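Local coordinates for N-acetylneuraminic acid outer membrane channel protein NanC (Escherichia coli, PDB 2WJR), which forms a monomeric, weakly anion-selective channel that lets N-acetylneuraminic acid, a sialic acid, enter the bacterium across its outer membrane, at residues Q67-L75 with G86-A95. The protein carries 1 engineered substitution. Sequence-based numbering, arbitrary orientation.
Sequences QWTVRPGML and GPYVKLSWDA
Trp68 and Trp93 lie almost flat against each other: the six-membered ring of Trp68 and the five-membered ring of Trp93 form an offset stack, centroids 4.0 Å apart and planes at 9°. Trp93 CB sits over the same face of Trp68, 3.5 Å from the centroid of the six-membered ring, while CG of Leu91 meets that ring at its edge. The opposite face of the Trp93 indole is covered by CA of Ala95. CG of Trp93, anti to the backbone N (chi1 179°), carries the indole out beside the Trp68 ring, and its pyrrole part comes over that ring. Were Trp68 an alanine, Trp93 would probably lose its stacking partner, and Leu91 the ring edge it packs on. On the other side of the sheet, Tyr88 lays one ring face over Gly73 in a CH-pi contact, Gly73 CA being 3.8 Å from the ring centroid. Arg71 O is at the ring's edge, and the phenol OH is hydrogen-bonded to Asn59.

The strands belong to an antiparallel hairpin in the transmembrane beta-barrel of this KdgM-family porin, and such walls alternate their side chains between two faces. One bears Trp68, Val70, Leu91 and Trp93, with Pro87 beside a bound n-octane, consistent with a lipid-facing surface. The other bears Arg71, Tyr88 and Lys90, consistent with the channel side; Arg71 NE donates to a water at 2.9 Å, its NH2 is hydrogen-bonded to Asn59, and Lys90 NZ makes a salt bridge to a bound buffer sulfonate. Between the faces, reciprocal backbone bonds join Thr69 to Ser92 and Arg71 to Lys90. At the periplasmic end, Gln67 NE2 donates to Asp94 O at 3.1 Å, and Asp94 O lies 8° out of the Gln67 amide plane.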
# COMPACT_ATOMS: atom_id res chain seq x y z
N GLN A 67 -8.73 11.10 19.83
CA GLN A 67 -7.42 10.97 19.20
C GLN A 67 -7.11 9.56 18.67
O GLN A 67 -6.35 9.42 17.72
CB GLN A 67 -6.33 11.36 20.19
CG GLN A 67 -6.18 12.86 20.43
CD GLN A 67 -5.18 13.15 21.54
OE1 GLN A 67 -5.53 13.08 22.72
NE2 GLN A 67 -3.95 13.52 21.18
N TRP A 68 -7.67 8.53 19.31
CA TRP A 68 -7.34 7.12 19.04
C TRP A 68 -8.45 6.37 18.32
O TRP A 68 -9.62 6.42 18.74
CB TRP A 68 -7.03 6.38 20.35
CG TRP A 68 -5.74 6.79 20.93
CD1 TRP A 68 -5.52 7.80 21.84
CD2 TRP A 68 -4.46 6.20 20.66
NE1 TRP A 68 -4.17 7.87 22.14
CE2 TRP A 68 -3.51 6.90 21.44
CE3 TRP A 68 -4.03 5.16 19.83
CZ2 TRP A 68 -2.15 6.60 21.39
CZ3 TRP A 68 -2.70 4.84 19.82
CH2 TRP A 68 -1.76 5.57 20.58
N THR A 69 -8.09 5.67 17.24
CA THR A 69 -9.02 4.84 16.46
C THR A 69 -8.39 3.46 16.18
O THR A 69 -7.21 3.37 15.86
CB THR A 69 -9.36 5.51 15.11
OG1 THR A 69 -9.88 6.82 15.33
CG2 THR A 69 -10.43 4.70 14.30
N VAL A 70 -9.18 2.41 16.31
CA VAL A 70 -8.78 1.05 15.95
C VAL A 70 -9.65 0.66 14.76
O VAL A 70 -10.91 0.77 14.84
CB VAL A 70 -8.98 0.03 17.11
CG1 VAL A 70 -8.61 -1.43 16.69
CG2 VAL A 70 -8.14 0.43 18.31
N ARG A 71 -9.01 0.19 13.69
CA ARG A 71 -9.70 -0.22 12.47
C ARG A 71 -9.44 -1.69 12.11
O ARG A 71 -8.45 -2.01 11.42
CB ARG A 71 -9.28 0.64 11.29
CG ARG A 71 -9.77 2.07 11.34
CD ARG A 71 -9.13 2.90 10.24
NE ARG A 71 -9.49 4.31 10.32
CZ ARG A 71 -10.54 4.88 9.73
NH1 ARG A 71 -10.72 6.19 9.88
NH2 ARG A 71 -11.40 4.18 8.99
N PRO A 72 -10.34 -2.59 12.53
CA PRO A 72 -10.36 -3.93 11.95
C PRO A 72 -10.79 -3.81 10.51
O PRO A 72 -11.65 -2.99 10.17
CB PRO A 72 -11.40 -4.67 12.79
CG PRO A 72 -12.26 -3.61 13.33
CD PRO A 72 -11.37 -2.45 13.57
N GLY A 73 -10.14 -4.57 9.63
CA GLY A 73 -10.37 -4.41 8.22
C GLY A 73 -9.91 -5.61 7.43
O GLY A 73 -9.39 -6.58 7.98
N MET A 74 -10.16 -5.54 6.13
CA MET A 74 -9.60 -6.49 5.20
C MET A 74 -9.33 -5.87 3.85
O MET A 74 -10.13 -5.08 3.33
CB MET A 74 -10.52 -7.69 5.01
CG MET A 74 -9.84 -8.78 4.14
SD MET A 74 -10.67 -10.33 4.29
CE MET A 74 -12.22 -9.94 3.49
N LEU A 75 -8.18 -6.24 3.29
CA LEU A 75 -7.84 -5.91 1.92
C LEU A 75 -7.96 -7.19 1.11
O LEU A 75 -7.29 -8.20 1.40
CB LEU A 75 -6.41 -5.37 1.83
CG LEU A 75 -5.88 -5.13 0.42
CD1 LEU A 75 -6.63 -3.98 -0.21
CD2 LEU A 75 -4.40 -4.85 0.44
N GLY A 86 -6.65 -10.29 2.96
CA GLY A 86 -5.75 -9.65 3.92
C GLY A 86 -6.43 -9.02 5.11
O GLY A 86 -6.56 -7.79 5.15
N PRO A 87 -6.92 -9.84 6.05
CA PRO A 87 -7.50 -9.29 7.25
C PRO A 87 -6.43 -8.52 8.02
O PRO A 87 -5.24 -8.88 7.96
CB PRO A 87 -7.99 -10.52 8.00
CG PRO A 87 -7.15 -11.65 7.49
CD PRO A 87 -6.95 -11.32 6.06
N TYR A 88 -6.82 -7.43 8.67
CA TYR A 88 -5.87 -6.60 9.37
C TYR A 88 -6.46 -5.86 10.56
O TYR A 88 -7.69 -5.80 10.72
CB TYR A 88 -5.22 -5.59 8.42
CG TYR A 88 -6.09 -4.51 7.79
CD1 TYR A 88 -6.34 -4.50 6.42
CD2 TYR A 88 -6.61 -3.45 8.55
CE1 TYR A 88 -7.09 -3.48 5.82
CE2 TYR A 88 -7.31 -2.43 7.96
CZ TYR A 88 -7.57 -2.46 6.62
OH TYR A 88 -8.29 -1.45 6.05
N VAL A 89 -5.57 -5.32 11.39
CA VAL A 89 -5.96 -4.31 12.36
C VAL A 89 -5.02 -3.13 12.27
O VAL A 89 -3.79 -3.29 12.31
CB VAL A 89 -5.99 -4.84 13.80
CG1 VAL A 89 -6.42 -3.69 14.79
CG2 VAL A 89 -6.93 -6.02 13.90
N LYS A 90 -5.60 -1.93 12.16
CA LYS A 90 -4.84 -0.70 12.12
C LYS A 90 -5.14 0.11 13.38
O LYS A 90 -6.30 0.28 13.75
CB LYS A 90 -5.16 0.13 10.88
CG LYS A 90 -4.28 1.39 10.75
CD LYS A 90 -4.53 2.15 9.46
CE LYS A 90 -3.67 3.38 9.41
NZ LYS A 90 -3.77 4.06 8.08
N LEU A 91 -4.09 0.61 14.01
CA LEU A 91 -4.23 1.54 15.13
C LEU A 91 -3.76 2.91 14.69
O LEU A 91 -2.67 3.04 14.15
CB LEU A 91 -3.40 1.02 16.31
CG LEU A 91 -3.36 1.87 17.57
CD1 LEU A 91 -4.74 1.85 18.25
CD2 LEU A 91 -2.26 1.27 18.46
N SER A 92 -4.57 3.94 14.96
CA SER A 92 -4.31 5.28 14.52
C SER A 92 -4.36 6.25 15.71
O SER A 92 -5.24 6.15 16.56
CB SER A 92 -5.38 5.64 13.51
OG SER A 92 -5.24 6.95 13.07
N TRP A 93 -3.38 7.15 15.77
CA TRP A 93 -3.33 8.16 16.81
C TRP A 93 -3.12 9.56 16.23
O TRP A 93 -2.09 9.83 15.66
CB TRP A 93 -2.21 7.82 17.78
CG TRP A 93 -2.03 8.79 18.88
CD1 TRP A 93 -3.01 9.47 19.57
CD2 TRP A 93 -0.79 9.16 19.49
NE1 TRP A 93 -2.44 10.25 20.55
CE2 TRP A 93 -1.09 10.08 20.52
CE3 TRP A 93 0.55 8.81 19.26
CZ2 TRP A 93 -0.10 10.65 21.31
CZ3 TRP A 93 1.53 9.38 20.05
CH2 TRP A 93 1.20 10.28 21.07
N ASP A 94 -4.12 10.44 16.36
CA ASP A 94 -3.91 11.85 16.05
C ASP A 94 -3.24 12.52 17.23
O ASP A 94 -3.91 13.07 18.11
CB ASP A 94 -5.24 12.56 15.74
CG ASP A 94 -5.87 12.09 14.45
OD1 ASP A 94 -5.15 11.90 13.44
OD2 ASP A 94 -7.10 11.92 14.44
N ALA A 95 -1.91 12.48 17.25
CA ALA A 95 -1.12 13.07 18.32
C ALA A 95 -1.45 14.57 18.47
O ALA A 95 -1.61 15.08 19.57
CB ALA A 95 0.39 12.90 18.05
O HOH W 1 -7.11 8.41 15.23
O HOH W 2 -8.03 6.53 11.50